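Local coordinates for hypothetical protein (Vibrio cholerae, PDB 1XPJ) that is of unknown function but is probably a haloacid dehalogenase-like hydrolase, possibly linked to capsular polysaccharide biosynthesis, at residues A[26-31]-A[106-111]; A[4-9]-A[31-36]; A[52-57]-A[63-68]. One frame throughout, in Å; residues are numbered along the deposited sequence.

Contact 1. Residues A[26-31]-A[106-111]; sequences RLDVIE and EFASMN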
loop_
_atom_site.group_PDB
_atom_site.type_symbol
_atom_site.label_atom_id
_atom_site.label_comp_id
_atom_site.label_asym_id
_atom_site.label_seq_id
_atom_site.Cartn_x
_atom_site.Cartn_y
_atom_site.Cartn_z
ATOM N N ARG A 26 14.417 -12.232 -21.086
ATOM C CA ARG A 26 15.667 -11.523 -21.331
ATOM C C ARG A 26 16.778 -12.129 -20.505
ATOM O O ARG A 26 16.922 -11.843 -19.333
ATOM C CB ARG A 26 15.509 -10.036 -20.983
ATOM C CG ARG A 26 14.670 -9.258 -21.933
ATOM C CD ARG A 26 14.842 -7.746 -21.746
ATOM N NE ARG A 26 16.143 -7.306 -22.259
ATOM C CZ ARG A 26 16.367 -5.981 -22.314
ATOM N NH1 ARG A 26 15.431 -5.131 -21.925
ATOM N NH2 ARG A 26 17.554 -5.530 -22.729
ATOM N N LEU A 27 17.430 -13.090 -21.158
ATOM C CA LEU A 27 18.437 -13.950 -20.524
ATOM C C LEU A 27 19.689 -13.233 -20.007
ATOM O O LEU A 27 20.209 -13.569 -18.939
ATOM C CB LEU A 27 18.846 -15.093 -21.460
ATOM C CG LEU A 27 17.796 -16.146 -21.839
ATOM C CD1 LEU A 27 18.291 -16.963 -23.049
ATOM C CD2 LEU A 27 17.399 -17.062 -20.662
ATOM N N ASP A 28 20.186 -12.261 -20.763
ATOM C CA ASP A 28 21.337 -11.480 -20.308
ATOM C C ASP A 28 21.015 -10.698 -19.017
ATOM O O ASP A 28 21.830 -10.661 -18.091
ATOM C CB ASP A 28 21.860 -10.559 -21.421
ATOM C CG ASP A 28 20.793 -9.610 -21.970
ATOM O OD1 ASP A 28 19.592 -9.780 -21.674
ATOM O OD2 ASP A 28 21.062 -8.654 -22.719
ATOM N N VAL A 29 19.817 -10.111 -18.946
ATOM C CA VAL A 29 19.405 -9.329 -17.769
ATOM C C VAL A 29 19.283 -10.219 -16.535
ATOM O O VAL A 29 19.814 -9.882 -15.472
ATOM C CB VAL A 29 18.072 -8.545 -17.993
ATOM C CG1 VAL A 29 17.546 -7.996 -16.679
ATOM C CG2 VAL A 29 18.252 -7.408 -19.020
ATOM N N ILE A 30 18.585 -11.347 -16.682
ATOM C CA ILE A 30 18.439 -12.320 -15.595
ATOM C C ILE A 30 19.786 -12.868 -15.092
ATOM O O ILE A 30 20.010 -12.974 -13.877
ATOM C CB ILE A 30 17.505 -13.484 -16.009
ATOM C CG1 ILE A 30 16.123 -12.951 -16.421
ATOM C CG2 ILE A 30 17.360 -14.485 -14.866
ATOM C CD1 ILE A 30 15.184 -14.048 -16.897
ATOM N N GLU A 31 20.675 -13.212 -16.018
ATOM C CA GLU A 31 22.014 -13.689 -15.658
ATOM C C GLU A 31 22.772 -12.640 -14.826
ATOM O O GLU A 31 23.476 -12.975 -13.858
ATOM C CB GLU A 31 22.803 -14.084 -16.912
ATOM C CG GLU A 31 24.166 -14.736 -16.644
ATOM C CD GLU A 31 24.082 -16.073 -15.897
ATOM O OE1 GLU A 31 23.060 -16.785 -16.018
ATOM O OE2 GLU A 31 25.051 -16.417 -15.184
ATOM N N GLU A 106 21.652 -1.006 -19.952
ATOM C CA GLU A 106 22.808 -0.518 -19.198
ATOM C C GLU A 106 23.230 -1.518 -18.111
ATOM O O GLU A 106 24.415 -1.756 -17.921
ATOM C CB GLU A 106 22.524 0.843 -18.561
ATOM C CG GLU A 106 22.185 1.941 -19.559
ATOM C CD GLU A 106 21.772 3.240 -18.890
ATOM O OE1 GLU A 106 20.806 3.221 -18.085
ATOM O OE2 GLU A 106 22.418 4.277 -19.177
ATOM N N PHE A 107 22.255 -2.095 -17.412
ATOM C CA PHE A 107 22.492 -3.045 -16.328
ATOM C C PHE A 107 23.200 -4.308 -16.809
ATOM O O PHE A 107 24.001 -4.899 -16.083
ATOM C CB PHE A 107 21.150 -3.429 -15.682
ATOM C CG PHE A 107 21.242 -4.530 -14.637
ATOM C CD1 PHE A 107 21.916 -4.324 -13.431
ATOM C CD2 PHE A 107 20.620 -5.766 -14.852
ATOM C CE1 PHE A 107 21.980 -5.342 -12.444
ATOM C CE2 PHE A 107 20.672 -6.785 -13.869
ATOM C CZ PHE A 107 21.356 -6.572 -12.669
ATOM N N ALA A 108 22.861 -4.724 -18.024
ATOM C CA ALA A 108 23.391 -5.947 -18.615
ATOM C C ALA A 108 24.828 -5.772 -19.082
ATOM O O ALA A 108 25.597 -6.729 -19.069
ATOM C CB ALA A 108 22.511 -6.401 -19.784
ATOM N N SER A 109 25.184 -4.556 -19.490
ATOM C CA SER A 109 26.457 -4.323 -20.162
ATOM C C SER A 109 27.521 -3.604 -19.319
ATOM O O SER A 109 28.661 -3.465 -19.751
ATOM C CB SER A 109 26.218 -3.554 -21.460
ATOM O OG SER A 109 25.743 -2.253 -21.164
ATOM N N MET A 110 27.153 -3.149 -18.123
ATOM C CA MET A 110 28.095 -2.438 -17.259
ATOM C C MET A 110 28.341 -3.197 -15.963
ATOM O O MET A 110 27.444 -3.887 -15.478
ATOM C CB MET A 110 27.587 -1.042 -16.904
ATOM C CG MET A 110 27.378 -0.081 -18.078
ATOM S SD MET A 110 26.484 1.375 -17.514
ATOM C CE MET A 110 25.993 2.038 -19.103
ATOM N N ASN A 111 29.550 -3.051 -15.412
ATOM C CA ASN A 111 29.869 -3.559 -14.074
ATOM C C ASN A 111 29.450 -2.587 -12.972
ATOM O O ASN A 111 29.022 -1.460 -13.258
ATOM C CB ASN A 111 31.351 -3.959 -13.937
ATOM C CG ASN A 111 32.322 -2.797 -14.195
ATOM O OD1 ASN A 111 32.173 -1.699 -13.646
ATOM N ND2 ASN A 111 33.335 -3.054 -15.020
#

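Contact 2. Residues A[4-9]-A[31-36]; sequences LIVDLD and EQLREY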
loop_
_atom_site.group_PDB
_atom_site.type_symbol
_atom_site.label_atom_id
_atom_site.label_comp_id
_atom_site.label_asym_id
_atom_site.label_seq_id
_atom_site.Cartn_x
_atom_site.Cartn_y
_atom_site.Cartn_z
ATOM N N LEU A 4 18.378 -4.486 -5.280
ATOM C CA LEU A 4 17.970 -4.109 -6.612
ATOM C C LEU A 4 16.458 -4.140 -6.630
ATOM O O LEU A 4 15.831 -5.127 -6.202
ATOM C CB LEU A 4 18.525 -5.058 -7.672
ATOM C CG LEU A 4 20.040 -5.205 -7.784
ATOM C CD1 LEU A 4 20.405 -6.108 -8.957
ATOM C CD2 LEU A 4 20.733 -3.823 -7.883
ATOM N N ILE A 5 15.880 -3.037 -7.109
ATOM C CA ILE A 5 14.459 -2.954 -7.369
ATOM C C ILE A 5 14.269 -3.100 -8.885
ATOM O O ILE A 5 14.659 -2.220 -9.672
ATOM C CB ILE A 5 13.881 -1.627 -6.805
ATOM C CG1 ILE A 5 14.414 -1.361 -5.389
ATOM C CG2 ILE A 5 12.339 -1.618 -6.836
ATOM C CD1 ILE A 5 14.076 -2.442 -4.360
ATOM N N VAL A 6 13.666 -4.222 -9.277
ATOM C CA VAL A 6 13.639 -4.648 -10.671
ATOM C C VAL A 6 12.223 -4.721 -11.221
ATOM O O VAL A 6 11.369 -5.463 -10.694
ATOM C CB VAL A 6 14.268 -6.053 -10.838
ATOM C CG1 VAL A 6 14.464 -6.382 -12.319
ATOM C CG2 VAL A 6 15.585 -6.159 -10.041
ATOM N N ASP A 7 11.985 -3.965 -12.285
ATOM C CA ASP A 7 10.727 -4.007 -13.018
ATOM C C ASP A 7 10.603 -5.391 -13.685
ATOM O O ASP A 7 11.600 -6.120 -13.813
ATOM C CB ASP A 7 10.742 -2.887 -14.054
ATOM C CG ASP A 7 9.405 -2.674 -14.735
ATOM O OD1 ASP A 7 8.348 -2.759 -14.085
ATOM O OD2 ASP A 7 9.323 -2.387 -15.951
ATOM N N LEU A 8 9.395 -5.773 -14.104
ATOM C CA LEU A 8 9.214 -7.115 -14.636
ATOM C C LEU A 8 9.084 -7.101 -16.157
ATOM O O LEU A 8 9.965 -7.623 -16.837
ATOM C CB LEU A 8 8.020 -7.795 -13.957
ATOM C CG LEU A 8 7.474 -9.148 -14.417
ATOM C CD1 LEU A 8 8.521 -10.254 -14.342
ATOM C CD2 LEU A 8 6.276 -9.488 -13.531
ATOM N N ASP A 9 7.998 -6.508 -16.671
ATOM C CA ASP A 9 7.709 -6.477 -18.098
ATOM C C ASP A 9 8.621 -5.507 -18.850
ATOM O O ASP A 9 8.610 -4.302 -18.594
ATOM C CB ASP A 9 6.234 -6.102 -18.343
ATOM C CG ASP A 9 5.256 -7.104 -17.729
ATOM O OD1 ASP A 9 5.306 -8.292 -18.085
ATOM O OD2 ASP A 9 4.398 -6.800 -16.880
ATOM N N GLU A 31 20.675 -13.212 -16.018
ATOM C CA GLU A 31 22.014 -13.689 -15.658
ATOM C C GLU A 31 22.772 -12.640 -14.826
ATOM O O GLU A 31 23.476 -12.975 -13.858
ATOM C CB GLU A 31 22.803 -14.084 -16.912
ATOM C CG GLU A 31 24.166 -14.736 -16.644
ATOM C CD GLU A 31 24.082 -16.073 -15.897
ATOM O OE1 GLU A 31 23.060 -16.785 -16.018
ATOM O OE2 GLU A 31 25.051 -16.417 -15.184
ATOM N N GLN A 32 22.599 -11.372 -15.188
ATOM C CA GLN A 32 23.207 -10.304 -14.409
ATOM C C GLN A 32 22.607 -10.222 -12.985
ATOM O O GLN A 32 23.332 -9.972 -12.025
ATOM C CB GLN A 32 23.156 -8.971 -15.154
ATOM C CG GLN A 32 24.062 -7.898 -14.557
ATOM C CD GLN A 32 25.515 -8.004 -14.997
ATOM O OE1 GLN A 32 26.154 -9.034 -14.805
ATOM N NE2 GLN A 32 26.039 -6.938 -15.588
ATOM N N LEU A 33 21.303 -10.468 -12.855
ATOM C CA LEU A 33 20.649 -10.541 -11.543
ATOM C C LEU A 33 21.306 -11.607 -10.662
ATOM O O LEU A 33 21.490 -11.399 -9.461
ATOM C CB LEU A 33 19.141 -10.828 -11.685
ATOM C CG LEU A 33 18.087 -10.035 -10.927
ATOM C CD1 LEU A 33 18.409 -8.552 -10.930
ATOM C CD2 LEU A 33 16.727 -10.281 -11.561
ATOM N N ARG A 34 21.652 -12.746 -11.261
ATOM C CA ARG A 34 22.339 -13.839 -10.552
ATOM C C ARG A 34 23.717 -13.415 -9.997
ATOM O O ARG A 34 24.089 -13.778 -8.870
ATOM C CB ARG A 34 22.503 -15.055 -11.472
ATOM C CG ARG A 34 21.216 -15.807 -11.784
ATOM C CD ARG A 34 21.424 -17.283 -12.091
ATOM N NE ARG A 34 20.214 -17.902 -12.626
ATOM C CZ ARG A 34 19.960 -18.076 -13.920
ATOM N NH1 ARG A 34 20.831 -17.682 -14.841
ATOM N NH2 ARG A 34 18.825 -18.643 -14.299
ATOM N N GLU A 35 24.471 -12.659 -10.795
ATOM C CA GLU A 35 25.796 -12.191 -10.390
ATOM C C GLU A 35 25.698 -11.200 -9.230
ATOM O O GLU A 35 26.510 -11.247 -8.305
ATOM C CB GLU A 35 26.543 -11.547 -11.561
ATOM C CG GLU A 35 26.834 -12.510 -12.698
ATOM C CD GLU A 35 28.317 -12.655 -12.988
ATOM O OE1 GLU A 35 28.674 -12.730 -14.186
ATOM O OE2 GLU A 35 29.126 -12.704 -12.028
ATOM N N TYR A 36 24.704 -10.311 -9.289
ATOM C CA TYR A 36 24.454 -9.370 -8.202
ATOM C C TYR A 36 23.963 -10.060 -6.926
ATOM O O TYR A 36 24.362 -9.672 -5.823
ATOM C CB TYR A 36 23.485 -8.260 -8.625
ATOM C CG TYR A 36 24.161 -7.131 -9.371
ATOM C CD1 TYR A 36 24.544 -7.285 -10.716
ATOM C CD2 TYR A 36 24.413 -5.908 -8.749
ATOM C CE1 TYR A 36 25.162 -6.270 -11.406
ATOM C CE2 TYR A 36 25.034 -4.873 -9.446
ATOM C CZ TYR A 36 25.401 -5.067 -10.776
ATOM O OH TYR A 36 26.008 -4.067 -11.473
#

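Contact 3. Residues A[52-57]-A[63-68]; sequences RTYEGN and IHTLPI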
loop_
_atom_site.group_PDB
_atom_site.type_symbol
_atom_site.label_atom_id
_atom_site.label_comp_id
_atom_site.label_asym_id
_atom_site.label_seq_id
_atom_site.Cartn_x
_atom_site.Cartn_y
_atom_site.Cartn_z
ATOM N N ARG A 52 -3.538 -1.544 -15.104
ATOM C CA ARG A 52 -4.445 -1.006 -16.119
ATOM C C ARG A 52 -5.736 -1.833 -16.133
ATOM O O ARG A 52 -6.812 -1.302 -15.851
ATOM C CB ARG A 52 -3.790 -0.972 -17.503
ATOM C CG ARG A 52 -4.460 -0.014 -18.454
ATOM C CD ARG A 52 -5.061 -0.651 -19.690
ATOM N NE ARG A 52 -4.120 -0.675 -20.807
ATOM C CZ ARG A 52 -4.470 -0.505 -22.084
ATOM N NH1 ARG A 52 -5.746 -0.292 -22.416
ATOM N NH2 ARG A 52 -3.537 -0.546 -23.034
ATOM N N THR A 53 -5.604 -3.132 -16.422
ATOM C CA THR A 53 -6.719 -4.083 -16.432
ATOM C C THR A 53 -7.668 -3.997 -15.239
ATOM O O THR A 53 -8.880 -3.979 -15.408
ATOM C CB THR A 53 -6.183 -5.523 -16.567
ATOM O OG1 THR A 53 -5.645 -5.695 -17.884
ATOM C CG2 THR A 53 -7.335 -6.569 -16.502
ATOM N N TYR A 54 -7.122 -3.965 -14.032
ATOM C CA TYR A 54 -7.981 -3.972 -12.848
ATOM C C TYR A 54 -8.239 -2.580 -12.279
ATOM O O TYR A 54 -8.831 -2.448 -11.214
ATOM C CB TYR A 54 -7.480 -4.981 -11.794
ATOM C CG TYR A 54 -7.518 -6.402 -12.323
ATOM C CD1 TYR A 54 -8.723 -6.967 -12.788
ATOM C CD2 TYR A 54 -6.359 -7.170 -12.405
ATOM C CE1 TYR A 54 -8.767 -8.273 -13.294
ATOM C CE2 TYR A 54 -6.390 -8.474 -12.913
ATOM C CZ TYR A 54 -7.594 -9.018 -13.355
ATOM O OH TYR A 54 -7.619 -10.299 -13.862
ATOM N N GLU A 55 -7.811 -1.551 -13.008
ATOM C CA GLU A 55 -8.006 -0.149 -12.616
ATOM C C GLU A 55 -7.460 0.152 -11.216
ATOM O O GLU A 55 -8.106 0.842 -10.417
ATOM C CB GLU A 55 -9.487 0.251 -12.693
ATOM C CG GLU A 55 -10.210 -0.159 -13.971
ATOM C CD GLU A 55 -11.578 0.478 -14.075
ATOM O OE1 GLU A 55 -11.662 1.571 -14.658
ATOM O OE2 GLU A 55 -12.557 -0.102 -13.556
ATOM N N GLY A 56 -6.281 -0.370 -10.920
ATOM C CA GLY A 56 -5.638 -0.106 -9.638
ATOM C C GLY A 56 -6.010 -1.021 -8.471
ATOM O O GLY A 56 -5.475 -0.877 -7.364
ATOM N N ASN A 57 -6.916 -1.957 -8.719
ATOM C CA ASN A 57 -7.363 -2.888 -7.702
ATOM C C ASN A 57 -6.333 -3.990 -7.404
ATOM O O ASN A 57 -6.327 -5.043 -8.056
ATOM C CB ASN A 57 -8.703 -3.515 -8.127
ATOM C CG ASN A 57 -9.492 -4.080 -6.957
ATOM O OD1 ASN A 57 -8.938 -4.401 -5.903
ATOM N ND2 ASN A 57 -10.795 -4.200 -7.136
ATOM N N ILE A 63 -5.020 -11.884 -6.786
ATOM C CA ILE A 63 -5.677 -13.148 -7.146
ATOM C C ILE A 63 -5.233 -13.632 -8.507
ATOM O O ILE A 63 -4.878 -14.797 -8.678
ATOM C CB ILE A 63 -7.237 -13.032 -7.155
ATOM C CG1 ILE A 63 -7.803 -12.682 -5.779
ATOM C CG2 ILE A 63 -7.885 -14.342 -7.654
ATOM C CD1 ILE A 63 -9.290 -12.329 -5.831
ATOM N N HIS A 64 -5.281 -12.736 -9.485
ATOM C CA HIS A 64 -5.150 -13.150 -10.876
ATOM C C HIS A 64 -3.746 -12.991 -11.430
ATOM O O HIS A 64 -3.360 -13.715 -12.342
ATOM C CB HIS A 64 -6.135 -12.364 -11.735
ATOM C CG HIS A 64 -7.571 -12.676 -11.438
ATOM N ND1 HIS A 64 -8.465 -11.725 -10.992
ATOM C CD2 HIS A 64 -8.262 -13.840 -11.509
ATOM C CE1 HIS A 64 -9.650 -12.287 -10.816
ATOM N NE2 HIS A 64 -9.552 -13.570 -11.117
ATOM N N THR A 65 -2.992 -12.037 -10.880
ATOM C CA THR A 65 -1.683 -11.654 -11.425
ATOM C C THR A 65 -0.497 -12.313 -10.719
ATOM O O THR A 65 0.410 -12.818 -11.377
ATOM C CB THR A 65 -1.523 -10.137 -11.372
ATOM O OG1 THR A 65 -2.720 -9.521 -11.865
ATOM C CG2 THR A 65 -0.453 -9.693 -12.325
ATOM N N LEU A 66 -0.510 -12.309 -9.388
ATOM C CA LEU A 66 0.619 -12.827 -8.593
ATOM C C LEU A 66 0.987 -14.281 -8.880
ATOM O O LEU A 66 2.166 -14.545 -9.094
ATOM C CB LEU A 66 0.448 -12.588 -7.088
ATOM C CG LEU A 66 1.338 -11.507 -6.455
ATOM C CD1 LEU A 66 0.926 -11.283 -4.974
ATOM C CD2 LEU A 66 2.867 -11.812 -6.536
ATOM N N PRO A 67 0.034 -15.221 -8.898
ATOM C CA PRO A 67 0.364 -16.614 -9.244
ATOM C C PRO A 67 1.172 -16.769 -10.534
ATOM O O PRO A 67 2.173 -17.480 -10.505
ATOM C CB PRO A 67 -1.008 -17.294 -9.373
ATOM C CG PRO A 67 -1.890 -16.489 -8.469
ATOM C CD PRO A 67 -1.400 -15.067 -8.587
ATOM N N ILE A 68 0.773 -16.102 -11.613
ATOM C CA ILE A 68 1.450 -16.220 -12.907
ATOM C C ILE A 68 2.839 -15.608 -12.906
ATOM O O ILE A 68 3.730 -16.119 -13.581
ATOM C CB ILE A 68 0.577 -15.637 -14.047
ATOM C CG1 ILE A 68 -0.463 -16.670 -14.462
ATOM C CG2 ILE A 68 1.412 -15.235 -15.278
ATOM C CD1 ILE A 68 -1.682 -16.072 -15.134
#

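Contact 1. Residues A[26-31]-A[106-111]
The backbones of helix 27-38 and helix 104-109 come close where Val29 meets Ala108, whose CA atoms lie 5.3 Å apart. This pairing illustrates how the haloacid dehalogenase-like fold, built on a parallel sheet flanked by helices, packs a short late helix against the first crossover helix. The CB of Ala108 points toward the first turn of helix 27-38 and is met there by two neighbours in sequence. One is Val29, whose CG2 methyl stands 4.4 Å from Ala108 CB; the other is Asp28, whose OD2 comes to 4.0 Å of the same methyl carbon.

Phe107 extends the contact along the helix. With CG anti to the backbone N (chi1 174°), its ring is laid beside Val29, and two different parts of that residue are used. The CG1 methyl of Val29 touches Phe107 CD2 at 4.2 Å, an apolar contact, while the carbonyl oxygen of Val29 sits at the ring edge, near its plane, 3.6 Å from CE2. The slightly positive C-H rim of the ring is therefore what faces the oxygen. Val29 and Phe107 are both buried, and Val29 also packs on Leu12 and Pro104, whereas Phe107 reaches Ile97 of the second subunit.

At the exposed margin, Asp28 lies in the opening turn that follows the N-cap residue Arg26. Its chi1 of 57° folds the carboxylate back over its own helix, where OD1 accepts a weak, bent hydrogen bond from Val29 N, 2.8 Å long with an angle of 126° at the hydrogen.

Contact 2. Residues A[4-9]-A[31-36]
Leu4 reaches from the strand toward Leu33 and Tyr36 of the helix, and its side chain can be followed outward atom by atom. Leu4 CB points at the helix but stays back from it, 4.8 Å from Leu33 CD1. Leu4 CG, still short of contact, lies 4.7 Å from Tyr36 CB. The closest approaches are made by CD1, which the extended second torsion (chi2 -176°) carries to the far end of the chain. There Leu4 CD1 meets Tyr36 CB at 3.8 Å, with the adjoining ring carbons CG and CD2 only slightly farther; the two side chains cross at about a right angle, and the methyl comes to the ring obliquely. Leu4 CD2 stands looser, 4.3 Å from Tyr36 CD2.

Strand 3-6 and helix 27-38 open a beta-alpha-beta unit completed by strand 42-47, the Rossmann-like core of the family. The axes of residues 4-6 and 31-36 run nearly antiparallel, at 159°, and pass 11.4 Å apart, a spacing bridged by these side chains, with Phe107 of helix 104-109 also touching Leu4 and Leu33. Along its outer edge the strand pairs in a parallel ladder with a strand of the second subunit, so the sheet runs on across the interface.

In one of its two modelled conformers, Leu33 touches with CD1 both Leu4 CD1, 3.7 Å away, and the CG2 methyl of Val6, at 3.8 Å.

Contact 3. Residues A[52-57]-A[63-68]
The hydroxyl OG1 of Thr65, hydrogen-bonded to Asn50 ND2, also lies at the edge of the Tyr54 ring, near its plane and 4.0 Å from CE2. A buried polar atom is thus satisfied by the preceding loop while an aromatic rim packs against it.

Tyr54 reaches farther, to His64. Its OH comes within 3.3 Å of His64 CB and lies equally near ND1, so the phenol end rests at the root of the imidazole. The rings are nearly parallel, with planes at 26°, but are slid so far apart (centroids 5.5 Å) that they barely overlap. Each ring is backed by its own sequence neighbour: Thr53 CG2 covers the centre of one Tyr54 face, and Ile63 CG2 does the same for His64.

With chi1 at -63°, the Tyr54 ring swings away from its loop toward the helix. That loop is formed by a type I turn, Arg52 to Glu55, closed by the 3.0 Å bond from Glu55 N to Arg52 O and overlapped by a type I' turn from Tyr54 to Asn57. Asn57 then occupies the N-cap position of helix 58-64; its ND2 binds Glu82 of the third subunit. Two overlapping beta turns leading into a helix, with Tyr54 folded back onto His64 and Thr65, form the last part of the loop between strand 42-47 and helix 58-64 in this Rossmann-like HAD fold.

Contacts 1 and 2 form one continuous packing region, with centres about 8 Å apart and helix 27-38 in common. They meet at Phe107, whose carbonyl O probably accepts a hydrogen bond from Gln32 NE2 (2.9 Å) and whose CE1 lies 3.5 Å from Tyr36 CE1. Both also touch the second subunit. Contact 3 stands apart, its centre about 22 Å from that of contact 2 and about 27 Å from that of contact 1. Asp7 and Asp9 of contact 2 fit the HAD-type DxDx(T/V) pattern and may mark the active site; Val29 touches residues of this pattern, and Thr65 lies near it without touching. The Leu4 side chain is about 9 Å from a bound mercury ion.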